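Local coordinates for septation protein imp2 (Schizosaccharomyces pombe, PDB 5C1F) that binds membrane phospholipids, tethers cytoskeletal proteins to membranes, and is required for normal septation and medial-ring disassembly, at residues 122-136 and 189-203. Sequence-based numbering, arbitrary orientation. Where two conformers were deposited one is given.
Sequences IEKVHKDKLSKHQAL and AVAAVRDSYARWTNE
W200 is a knob in a hole between two antiparallel helices of the F-BAR domain, and K129 lays its chain across the indole in CH-pi and cation-pi contacts. K129 leaves its helix with CG trans to the backbone N (chi1 177°) and stays extended to NZ, running between two aromatic side chains of 189-203. Its CD lies over the W200 indole face, its CE over the Y197 ring, 3.8 Å from that ring's centroid, and its NZ stands 4.0 Å from the centroid of the W200 five-membered ring; the cation-pi contact to Y197 is off-centre. K129 NZ also forms a salt bridge with D17 OD1, and H126 NE2 is hydrogen-bonded to D17 OD2, so D17 holds two of the four residues around the indole, the pair lying over its face. The other two are I122 and V125: V125 CG1 meets W200 CE3 at the ring edge (3.8 Å), I122 CD1 touches W200 CZ3, and H126 CD2 comes within 3.5 Å of W200 CH2. Helices 69-155 and 162-252 are long members of the elongated F-BAR helical bundle, and here their axes approach to 8.8 Å at 160°. On another flank, D128 OD2 takes a hydrogen bond from S196 OG (3.2 Å) on its anti side, 26° out of the carboxylate plane, and a weak one from R199 NH2 within a salt bridge; K132 NZ makes a long salt bridge to D128 OD1. Toward L136, V193 CG2 presses on K132 O (3.3 Å), L136 CD1 packs on A189 CB and V190 CG2, and one water donates to both K132 O and A189 O. P277 of the second subunit packs on L136, V190 and V193.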
loop_
_atom_site.group_PDB
_atom_site.type_symbol
_atom_site.label_atom_id
_atom_site.label_comp_id
_atom_site.label_asym_id
_atom_site.label_seq_id
_atom_site.Cartn_x
_atom_site.Cartn_y
_atom_site.Cartn_z
ATOM N N ILE A 122 3.787 -38.786 -29.031
ATOM C CA ILE A 122 5.169 -38.915 -29.467
ATOM C C ILE A 122 5.881 -40.071 -28.764
ATOM O O ILE A 122 6.788 -40.675 -29.336
ATOM C CB ILE A 122 5.964 -37.601 -29.247
ATOM C CG1 ILE A 122 7.290 -37.639 -30.013
ATOM C CG2 ILE A 122 6.190 -37.328 -27.765
ATOM C CD1 ILE A 122 7.125 -37.835 -31.507
ATOM N N GLU A 123 5.464 -40.398 -27.541
ATOM C CA GLU A 123 6.106 -41.484 -26.806
ATOM C C GLU A 123 5.736 -42.840 -27.409
ATOM O O GLU A 123 6.519 -43.785 -27.339
ATOM C CB GLU A 123 5.737 -41.442 -25.319
ATOM C CG GLU A 123 4.320 -41.884 -24.992
ATOM C CD GLU A 123 4.065 -41.962 -23.498
ATOM O OE1 GLU A 123 5.006 -41.703 -22.716
ATOM O OE2 GLU A 123 2.924 -42.284 -23.107
ATOM N N LYS A 124 4.552 -42.928 -28.007
ATOM C CA LYS A 124 4.133 -44.150 -28.684
ATOM C C LYS A 124 5.028 -44.397 -29.892
ATOM O O LYS A 124 5.493 -45.517 -30.120
ATOM C CB LYS A 124 2.668 -44.070 -29.120
ATOM C CG LYS A 124 1.692 -43.693 -28.017
ATOM C CD LYS A 124 0.252 -43.872 -28.482
ATOM C CE LYS A 124 -0.741 -43.297 -27.483
ATOM N NZ LYS A 124 -0.706 -41.806 -27.451
ATOM N N VAL A 125 5.263 -43.338 -30.662
ATOM C CA VAL A 125 6.122 -43.414 -31.836
ATOM C C VAL A 125 7.546 -43.773 -31.431
ATOM O O VAL A 125 8.194 -44.607 -32.065
ATOM C CB VAL A 125 6.126 -42.086 -32.614
ATOM C CG1 VAL A 125 7.088 -42.154 -33.790
ATOM C CG2 VAL A 125 4.720 -41.747 -33.087
ATOM N N HIS A 126 8.018 -43.147 -30.358
ATOM C CA HIS A 126 9.364 -43.389 -29.854
ATOM C C HIS A 126 9.519 -44.813 -29.315
ATOM O O HIS A 126 10.546 -45.455 -29.536
ATOM C CB HIS A 126 9.710 -42.373 -28.768
ATOM C CG HIS A 126 11.154 -42.377 -28.373
ATOM N ND1 HIS A 126 11.595 -42.888 -27.172
ATOM C CD2 HIS A 126 12.255 -41.933 -29.021
ATOM C CE1 HIS A 126 12.908 -42.757 -27.097
ATOM N NE2 HIS A 126 13.333 -42.181 -28.207
ATOM N N LYS A 127 8.500 -45.300 -28.612
ATOM C CA LYS A 127 8.526 -46.659 -28.077
ATOM C C LYS A 127 8.564 -47.690 -29.197
ATOM O O LYS A 127 9.251 -48.708 -29.088
ATOM C CB LYS A 127 7.320 -46.918 -27.174
ATOM C CG LYS A 127 7.505 -46.458 -25.734
ATOM C CD LYS A 127 6.311 -46.855 -24.873
ATOM C CE LYS A 127 6.515 -46.471 -23.412
ATOM N NZ LYS A 127 6.657 -45.001 -23.243
ATOM N N ASP A 128 7.824 -47.425 -30.270
ATOM C CA ASP A 128 7.810 -48.317 -31.423
ATOM C C ASP A 128 9.162 -48.300 -32.129
ATOM O O ASP A 128 9.634 -49.332 -32.602
ATOM C CB ASP A 128 6.697 -47.927 -32.399
ATOM C CG ASP A 128 6.563 -48.903 -33.555
ATOM O OD1 ASP A 128 5.954 -49.976 -33.362
ATOM O OD2 ASP A 128 7.059 -48.596 -34.660
ATOM N N LYS A 129 9.782 -47.125 -32.190
ATOM C CA LYS A 129 11.095 -46.979 -32.810
ATOM C C LYS A 129 12.134 -47.827 -32.087
ATOM O O LYS A 129 12.913 -48.542 -32.714
ATOM C CB LYS A 129 11.533 -45.515 -32.820
ATOM C CG LYS A 129 12.929 -45.294 -33.385
ATOM C CD LYS A 129 13.469 -43.927 -33.001
ATOM C CE LYS A 129 14.936 -43.784 -33.380
ATOM N NZ LYS A 129 15.548 -42.546 -32.820
ATOM N N LEU A 130 12.139 -47.748 -30.761
ATOM C CA LEU A 130 13.067 -48.545 -29.972
ATOM C C LEU A 130 12.690 -50.023 -30.029
ATOM O O LEU A 130 13.561 -50.892 -30.001
ATOM C CB LEU A 130 13.101 -48.052 -28.523
ATOM C CG LEU A 130 13.576 -46.606 -28.334
ATOM C CD1 LEU A 130 13.548 -46.207 -26.865
ATOM C CD2 LEU A 130 14.966 -46.409 -28.925
ATOM N N SER A 131 11.394 -50.302 -30.124
ATOM C CA SER A 131 10.917 -51.680 -30.191
ATOM C C SER A 131 11.399 -52.381 -31.458
ATOM O O SER A 131 11.890 -53.510 -31.399
ATOM C CB SER A 131 9.392 -51.727 -30.120
ATOM O OG SER A 131 8.925 -53.065 -30.168
ATOM N N LYS A 132 11.259 -51.715 -32.601
ATOM C CA LYS A 132 11.736 -52.284 -33.857
ATOM C C LYS A 132 13.253 -52.456 -33.823
ATOM O O LYS A 132 13.776 -53.472 -34.274
ATOM C CB LYS A 132 11.337 -51.412 -35.051
ATOM C CG LYS A 132 9.845 -51.143 -35.184
ATOM C CD LYS A 132 9.019 -52.412 -35.111
ATOM C CE LYS A 132 7.537 -52.091 -35.237
ATOM N NZ LYS A 132 6.675 -53.212 -34.777
ATOM N N HIS A 133 13.953 -51.463 -33.274
ATOM C CA HIS A 133 15.413 -51.490 -33.234
ATOM C C HIS A 133 15.929 -52.675 -32.423
ATOM O O HIS A 133 16.918 -53.307 -32.800
ATOM C CB HIS A 133 15.966 -50.182 -32.661
ATOM C CG HIS A 133 17.439 -50.008 -32.874
ATOM N ND1 HIS A 133 18.384 -50.526 -32.016
ATOM C CD2 HIS A 133 18.128 -49.387 -33.861
ATOM C CE1 HIS A 133 19.592 -50.226 -32.459
ATOM N NE2 HIS A 133 19.464 -49.535 -33.576
ATOM N N GLN A 134 15.259 -52.974 -31.314
ATOM C CA GLN A 134 15.579 -54.159 -30.523
ATOM C C GLN A 134 15.373 -55.423 -31.347
ATOM O O GLN A 134 16.202 -56.331 -31.323
ATOM C CB GLN A 134 14.724 -54.221 -29.256
ATOM C CG GLN A 134 15.038 -53.144 -28.237
ATOM C CD GLN A 134 14.030 -53.107 -27.105
ATOM O OE1 GLN A 134 13.215 -52.188 -27.015
ATOM N NE2 GLN A 134 14.082 -54.106 -26.231
ATOM N N ALA A 135 14.259 -55.472 -32.075
ATOM C CA ALA A 135 13.939 -56.617 -32.918
ATOM C C ALA A 135 14.966 -56.773 -34.027
ATOM O O ALA A 135 15.281 -57.888 -34.444
ATOM C CB ALA A 135 12.543 -56.474 -33.503
ATOM N N LEU A 136 15.487 -55.648 -34.503
ATOM C CA LEU A 136 16.503 -55.667 -35.545
ATOM C C LEU A 136 17.806 -56.267 -35.034
ATOM O O LEU A 136 18.423 -57.091 -35.707
ATOM C CB LEU A 136 16.749 -54.258 -36.079
ATOM C CG LEU A 136 17.881 -54.138 -37.099
ATOM C CD1 LEU A 136 17.654 -55.090 -38.254
ATOM C CD2 LEU A 136 17.982 -52.714 -37.599
ATOM N N ALA A 189 13.298 -57.228 -40.509
ATOM C CA ALA A 189 13.588 -56.362 -39.374
ATOM C C ALA A 189 14.207 -55.054 -39.847
ATOM O O ALA A 189 13.890 -53.989 -39.325
ATOM C CB ALA A 189 14.507 -57.061 -38.386
ATOM N N VAL A 190 15.090 -55.144 -40.837
ATOM C CA VAL A 190 15.682 -53.959 -41.450
ATOM C C VAL A 190 14.600 -53.076 -42.076
ATOM O O VAL A 190 14.594 -51.859 -41.891
ATOM C CB VAL A 190 16.724 -54.340 -42.525
ATOM C CG1 VAL A 190 17.213 -53.103 -43.264
ATOM C CG2 VAL A 190 17.887 -55.089 -41.898
ATOM N N ALA A 191 13.678 -53.698 -42.805
ATOM C CA ALA A 191 12.606 -52.964 -43.467
ATOM C C ALA A 191 11.701 -52.260 -42.458
ATOM O O ALA A 191 11.359 -51.088 -42.630
ATOM C CB ALA A 191 11.788 -53.900 -44.346
ATOM N N ALA A 192 11.323 -52.979 -41.405
ATOM C CA ALA A 192 10.410 -52.446 -40.399
ATOM C C ALA A 192 11.027 -51.291 -39.606
ATOM O O ALA A 192 10.340 -50.326 -39.269
ATOM C CB ALA A 192 9.966 -53.556 -39.461
ATOM N N VAL A 193 12.320 -51.388 -39.312
ATOM C CA VAL A 193 13.021 -50.323 -38.598
ATOM C C VAL A 193 13.159 -49.078 -39.473
ATOM O O VAL A 193 13.119 -47.953 -38.977
ATOM C CB VAL A 193 14.418 -50.787 -38.118
ATOM C CG1 VAL A 193 15.215 -49.627 -37.541
ATOM C CG2 VAL A 193 14.276 -51.879 -37.076
ATOM N N ARG A 194 13.339 -49.284 -40.772
ATOM C CA ARG A 194 13.443 -48.170 -41.701
ATOM C C ARG A 194 12.153 -47.364 -41.703
ATOM O O ARG A 194 12.180 -46.133 -41.659
ATOM C CB ARG A 194 13.761 -48.662 -43.118
ATOM C CG ARG A 194 13.413 -47.639 -44.218
ATOM C CD ARG A 194 13.929 -48.009 -45.587
ATOM N NE ARG A 194 13.676 -49.390 -45.976
ATOM C CZ ARG A 194 12.476 -49.882 -46.280
ATOM N NH1 ARG A 194 11.389 -49.121 -46.220
ATOM N NH2 ARG A 194 12.345 -51.159 -46.620
ATOM N N ASP A 195 11.027 -48.067 -41.755
ATOM C CA ASP A 195 9.725 -47.413 -41.784
ATOM C C ASP A 195 9.483 -46.653 -40.483
ATOM O O ASP A 195 8.942 -45.550 -40.488
ATOM C CB ASP A 195 8.609 -48.434 -42.013
ATOM C CG ASP A 195 8.716 -49.126 -43.357
ATOM O OD1 ASP A 195 9.394 -48.583 -44.256
ATOM O OD2 ASP A 195 8.119 -50.211 -43.517
ATOM N N SER A 196 9.893 -47.254 -39.370
ATOM C CA SER A 196 9.702 -46.656 -38.056
ATOM C C SER A 196 10.533 -45.382 -37.899
ATOM O O SER A 196 10.061 -44.389 -37.346
ATOM C CB SER A 196 10.058 -47.664 -36.962
ATOM O OG SER A 196 9.726 -47.163 -35.680
ATOM N N TYR A 197 11.767 -45.418 -38.395
ATOM C CA TYR A 197 12.636 -44.244 -38.389
ATOM C C TYR A 197 12.075 -43.130 -39.266
ATOM O O TYR A 197 12.164 -41.951 -38.918
ATOM C CB TYR A 197 14.045 -44.612 -38.860
ATOM C CG TYR A 197 14.996 -44.986 -37.746
ATOM C CD1 TYR A 197 14.729 -46.061 -36.911
ATOM C CD2 TYR A 197 16.170 -44.273 -37.542
ATOM C CE1 TYR A 197 15.600 -46.409 -35.894
ATOM C CE2 TYR A 197 17.048 -44.614 -36.529
ATOM C CZ TYR A 197 16.757 -45.682 -35.708
ATOM O OH TYR A 197 17.625 -46.029 -34.699
ATOM N N ALA A 198 11.513 -43.509 -40.410
ATOM C CA ALA A 198 10.906 -42.546 -41.318
ATOM C C ALA A 198 9.726 -41.864 -40.643
ATOM O O ALA A 198 9.565 -40.646 -40.733
ATOM C CB ALA A 198 10.465 -43.222 -42.605
ATOM N N ARG A 199 8.907 -42.655 -39.960
ATOM C CA ARG A 199 7.762 -42.121 -39.237
ATOM C C ARG A 199 8.220 -41.273 -38.057
ATOM O O ARG A 199 7.609 -40.251 -37.740
ATOM C CB ARG A 199 6.845 -43.249 -38.759
ATOM C CG ARG A 199 6.119 -43.972 -39.883
ATOM C CD ARG A 199 4.990 -44.839 -39.348
ATOM N NE ARG A 199 5.466 -45.822 -38.380
ATOM C CZ ARG A 199 5.791 -47.074 -38.685
ATOM N NH1 ARG A 199 5.690 -47.504 -39.935
ATOM N NH2 ARG A 199 6.217 -47.899 -37.737
ATOM N N TRP A 200 9.305 -41.699 -37.419
ATOM C CA TRP A 200 9.858 -40.979 -36.278
ATOM C C TRP A 200 10.368 -39.593 -36.663
ATOM O O TRP A 200 10.112 -38.615 -35.963
ATOM C CB TRP A 200 10.990 -41.781 -35.638
ATOM C CG TRP A 200 11.834 -40.953 -34.727
ATOM C CD1 TRP A 200 13.106 -40.520 -34.956
ATOM C CD2 TRP A 200 11.454 -40.429 -33.451
ATOM N NE1 TRP A 200 13.548 -39.769 -33.894
ATOM C CE2 TRP A 200 12.551 -39.698 -32.957
ATOM C CE3 TRP A 200 10.293 -40.513 -32.676
ATOM C CZ2 TRP A 200 12.522 -39.055 -31.721
ATOM C CZ3 TRP A 200 10.267 -39.874 -31.451
ATOM C CH2 TRP A 200 11.374 -39.154 -30.985
ATOM N N THR A 201 11.094 -39.524 -37.773
ATOM C CA THR A 201 11.642 -38.267 -38.270
ATOM C C THR A 201 10.542 -37.243 -38.532
ATOM O O THR A 201 10.671 -36.072 -38.168
ATOM C CB THR A 201 12.458 -38.486 -39.563
ATOM O OG1 THR A 201 13.636 -39.247 -39.264
ATOM C CG2 THR A 201 12.867 -37.157 -40.179
ATOM N N ASN A 202 9.454 -37.691 -39.149
ATOM C CA ASN A 202 8.330 -36.809 -39.445
ATOM C C ASN A 202 7.575 -36.373 -38.197
ATOM O O ASN A 202 7.154 -35.223 -38.084
ATOM C CB ASN A 202 7.362 -37.489 -40.414
ATOM C CG ASN A 202 7.712 -37.227 -41.865
ATOM O OD1 ASN A 202 8.167 -36.138 -42.217
ATOM N ND2 ASN A 202 7.501 -38.225 -42.716
ATOM N N GLU A 203 7.407 -37.299 -37.259
ATOM C CA GLU A 203 6.614 -37.040 -36.065
ATOM C C GLU A 203 7.354 -36.127 -35.093
ATOM O O GLU A 203 6.756 -35.239 -34.489
ATOM C CB GLU A 203 6.243 -38.354 -35.378
ATOM C CG GLU A 203 4.821 -38.385 -34.853
ATOM C CD GLU A 203 3.796 -38.164 -35.949
ATOM O OE1 GLU A 203 3.879 -38.846 -36.993
ATOM O OE2 GLU A 203 2.912 -37.298 -35.770
HETATM O O HOH W 1 12.324 -54.481 -36.939
#